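Local structure of farnesyl pyrophosphate synthase (3ZCD) at residues A17-F22 with A35-V40. The protein catalyses the condensation of geranyl diphosphate with isopentenyl diphosphate to form the C15 isoprenoid precursor farnesyl diphosphate. Numbering follows the deposited sequence.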
ATOM      1  N   ALA A  17       3.774   7.989 -18.302  1.00 22.11           N
ATOM      2  CA  ALA A  17       4.314   6.935 -17.415  1.00 20.22           C
ATOM      3  C   ALA A  17       3.206   6.154 -16.715  1.00 19.65           C
ATOM      4  O   ALA A  17       3.250   4.930 -16.643  1.00 20.75           O
ATOM      5  CB  ALA A  17       5.280   7.517 -16.408  1.00 19.56           C
ATOM      6  N   LEU A  18       2.209   6.862 -16.205  1.00 14.91           N
ATOM      7  CA  LEU A  18       1.086   6.220 -15.549  1.00 16.99           C
ATOM      8  C   LEU A  18       0.274   5.317 -16.502  1.00 16.85           C
ATOM      9  O   LEU A  18      -0.102   4.207 -16.153  1.00 16.12           O
ATOM     10  CB  LEU A  18       0.151   7.257 -14.919  1.00 14.76           C
ATOM     11  CG  LEU A  18       0.615   8.041 -13.689  1.00 13.31           C
ATOM     12  CD1 LEU A  18      -0.271   9.263 -13.417  1.00 13.13           C
ATOM     13  CD2 LEU A  18       0.628   7.107 -12.496  1.00 13.00           C
ATOM     14  N   ASP A  19      -0.039   5.842 -17.681  1.00 21.85           N
ATOM     15  CA  ASP A  19      -0.848   5.123 -18.673  1.00 23.03           C
ATOM     16  C   ASP A  19      -0.285   3.717 -18.912  1.00 22.65           C
ATOM     17  O   ASP A  19      -1.035   2.755 -19.038  1.00 23.46           O
ATOM     18  CB  ASP A  19      -0.856   5.922 -19.974  1.00 29.01           C
ATOM     19  CG  ASP A  19      -1.913   5.464 -20.952  1.00 34.46           C
ATOM     20  OD1 ASP A  19      -3.121   5.770 -20.761  1.00 44.64           O
ATOM     21  OD2 ASP A  19      -1.529   4.827 -21.958  1.00 51.46           O
ATOM     22  N   ALA A  20       1.040   3.611 -18.943  1.00 19.87           N
ATOM     23  CA  ALA A  20       1.728   2.330 -19.168  1.00 20.99           C
ATOM     24  C   ALA A  20       1.523   1.284 -18.079  1.00 19.17           C
ATOM     25  O   ALA A  20       1.832   0.123 -18.281  1.00 22.48           O
ATOM     26  CB  ALA A  20       3.222   2.561 -19.348  1.00 26.17           C
ATOM     27  N   LEU A  21       1.025   1.697 -16.920  1.00 18.49           N
ATOM     28  CA  LEU A  21       0.899   0.818 -15.769  1.00 17.19           C
ATOM     29  C   LEU A  21      -0.437   0.093 -15.709  1.00 17.94           C
ATOM     30  O   LEU A  21      -0.634  -0.724 -14.823  1.00 20.92           O
ATOM     31  CB  LEU A  21       1.057   1.635 -14.487  1.00 14.90           C
ATOM     32  CG  LEU A  21       2.309   2.470 -14.304  1.00 13.65           C
ATOM     33  CD1 LEU A  21       2.258   3.258 -13.027  1.00 15.41           C
ATOM     34  CD2 LEU A  21       3.521   1.515 -14.324  1.00 15.98           C
ATOM     35  N   PHE A  22      -1.386   0.432 -16.589  1.00 17.98           N
ATOM     36  CA  PHE A  22      -2.747  -0.116 -16.476  1.00 16.48           C
ATOM     37  C   PHE A  22      -3.098  -1.223 -17.481  1.00 21.75           C
ATOM     38  O   PHE A  22      -4.273  -1.416 -17.796  1.00 27.57           O
ATOM     39  CB  PHE A  22      -3.790   1.023 -16.447  1.00 15.09           C
ATOM     40  CG  PHE A  22      -3.509   2.032 -15.394  1.00 13.65           C
ATOM     41  CD1 PHE A  22      -3.387   1.629 -14.058  1.00 15.99           C
ATOM     42  CD2 PHE A  22      -3.270   3.366 -15.702  1.00 18.12           C
ATOM     43  CE1 PHE A  22      -3.097   2.542 -13.070  1.00 16.13           C
ATOM     44  CE2 PHE A  22      -2.983   4.273 -14.714  1.00 14.38           C
ATOM     45  CZ  PHE A  22      -2.898   3.874 -13.400  1.00 17.95           C
ATOM     46  N   ALA A  35     -11.013  -0.051 -14.085  1.00 12.33           N
ATOM     47  CA  ALA A  35     -11.359   0.760 -12.925  1.00 13.79           C
ATOM     48  C   ALA A  35     -10.158   1.508 -12.327  1.00 11.83           C
ATOM     49  O   ALA A  35     -10.242   2.622 -11.873  1.00 13.41           O
ATOM     50  CB  ALA A  35     -12.062  -0.081 -11.870  1.00 13.56           C
ATOM     51  N   MET A  36      -8.997   0.853 -12.356  1.00 12.09           N
ATOM     52  CA  MET A  36      -7.768   1.498 -11.933  1.00 12.71           C
ATOM     53  C   MET A  36      -7.410   2.667 -12.840  1.00 12.49           C
ATOM     54  O   MET A  36      -7.123   3.741 -12.377  1.00 13.52           O
ATOM     55  CB  MET A  36      -6.586   0.499 -11.925  1.00 11.63           C
ATOM     56  CG  MET A  36      -6.756  -0.586 -10.883  1.00 11.73           C
ATOM     57  SD  MET A  36      -5.526  -1.903 -11.157  1.00 14.75           S
ATOM     58  CE  MET A  36      -3.954  -1.110 -10.725  1.00 13.39           C
ATOM     59  N   ARG A  37      -7.479   2.452 -14.146  1.00 13.80           N
ATOM     60  CA  ARG A  37      -7.214   3.502 -15.117  1.00 12.60           C
ATOM     61  C   ARG A  37      -8.220   4.656 -14.982  1.00 11.62           C
ATOM     62  O   ARG A  37      -7.844   5.842 -15.013  1.00 13.33           O
ATOM     63  CB  ARG A  37      -7.280   2.929 -16.533  1.00 15.27           C
ATOM     64  CG  ARG A  37      -6.930   3.913 -17.598  1.00 19.48           C
ATOM     65  CD  ARG A  37      -7.132   3.351 -19.008  1.00 26.29           C
ATOM     66  NE  ARG A  37      -6.005   2.498 -19.393  1.00 38.19           N
ATOM     67  CZ  ARG A  37      -4.802   2.958 -19.743  1.00 42.34           C
ATOM     68  NH1 ARG A  37      -4.574   4.280 -19.780  1.00 41.44           N
ATOM     69  NH2 ARG A  37      -3.821   2.106 -20.062  1.00 38.43           N
ATOM     70  N   TYR A  38      -9.478   4.269 -14.841  1.00 12.50           N
ATOM     71  CA  TYR A  38     -10.563   5.251 -14.689  1.00 14.55           C
ATOM     72  C   TYR A  38     -10.323   6.177 -13.519  1.00 13.62           C
ATOM     73  O   TYR A  38     -10.586   7.367 -13.553  1.00 15.01           O
ATOM     74  CB  TYR A  38     -11.902   4.541 -14.531  1.00 13.75           C
ATOM     75  CG  TYR A  38     -13.074   5.506 -14.414  1.00 12.93           C
ATOM     76  CD1 TYR A  38     -13.692   5.974 -15.548  1.00 16.08           C
ATOM     77  CD2 TYR A  38     -13.578   5.903 -13.170  1.00 13.97           C
ATOM     78  CE1 TYR A  38     -14.776   6.807 -15.427  1.00 16.41           C
ATOM     79  CE2 TYR A  38     -14.679   6.779 -13.048  1.00 15.20           C
ATOM     80  CZ  TYR A  38     -15.237   7.208 -14.204  1.00 17.34           C
ATOM     81  OH  TYR A  38     -16.316   8.082 -14.074  1.00 19.68           O
ATOM     82  N   SER A  39      -9.788   5.596 -12.432  1.00 10.83           N
ATOM     83  CA  SER A  39      -9.544   6.309 -11.212  1.00 11.52           C
ATOM     84  C   SER A  39      -8.303   7.236 -11.228  1.00 12.19           C
ATOM     85  O   SER A  39      -8.142   8.038 -10.331  1.00 13.66           O
ATOM     86  CB  SER A  39      -9.361   5.285 -10.061  1.00 10.46           C
ATOM     87  OG  SER A  39     -10.493   4.435  -9.846  1.00 11.89           O
ATOM     88  N   VAL A  40      -7.412   7.055 -12.202  1.00 12.32           N
ATOM     89  CA  VAL A  40      -6.129   7.776 -12.282  1.00 12.66           C
ATOM     90  C   VAL A  40      -6.106   8.748 -13.493  1.00 14.34           C
ATOM     91  O   VAL A  40      -5.671   9.906 -13.374  1.00 15.68           O
ATOM     92  CB  VAL A  40      -4.921   6.781 -12.308  1.00 13.58           C
ATOM     93  CG1 VAL A  40      -3.636   7.564 -12.476  1.00 14.22           C
ATOM     94  CG2 VAL A  40      -4.902   5.977 -11.015  1.00 13.90           C
TER
HETATM   95  O   HOH W   1      -6.953  -0.545 -18.588  1.00 34.45           O
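Phe22 meets Arg37 where the backbones come close, their CA atoms 5.9 Å apart, at a type I turn from Asp19 to Phe22 that faces the later part of helix 30-40. The phenyl ring of Phe22 lies against that helix: Arg37 CA sits over one face, 4.1 Å from the ring centroid and 18° off its normal, a CH-pi contact. Met36 CB flanks Phe22 CD1, while Val40 CB meets Phe22 CZ obliquely at 3.7 Å. A flat, wide aromatic suits this place because one ring can touch three residues of a helical surface. Beta-branched Val40 suits too, as its CG1 also reaches Leu18 CD1, 3.9 Å away, and joins helix 4-19 to the same apolar layer.

Arg37 supplies the polar part of the contact. With CG anti to the backbone N (chi1 -176°) and a bend at chi3, its long chain runs past Phe22 CB and brings the guanidinium to the turn. Arg37 NH1 forms a salt bridge with Asp19 OD1, which lies near the guanidinium plane; the modelled separation is too short to be taken literally. Arg37 NH2 donates a weak bond of 3.0 Å to Asp19 O, and a water accepts from Arg37 NE while donating to Phe22 O. One cation thus ties together side-chain and backbone oxygens of the turn, a task for which arginine's several N-H groups are well suited.

Leu117 of helix 107-126 touches both Phe22 and Val40, and helix 67-85 packs on Leu18 and Val40. Such packing of helices and their connecting loops is characteristic of the all-helical isoprenoid synthase fold.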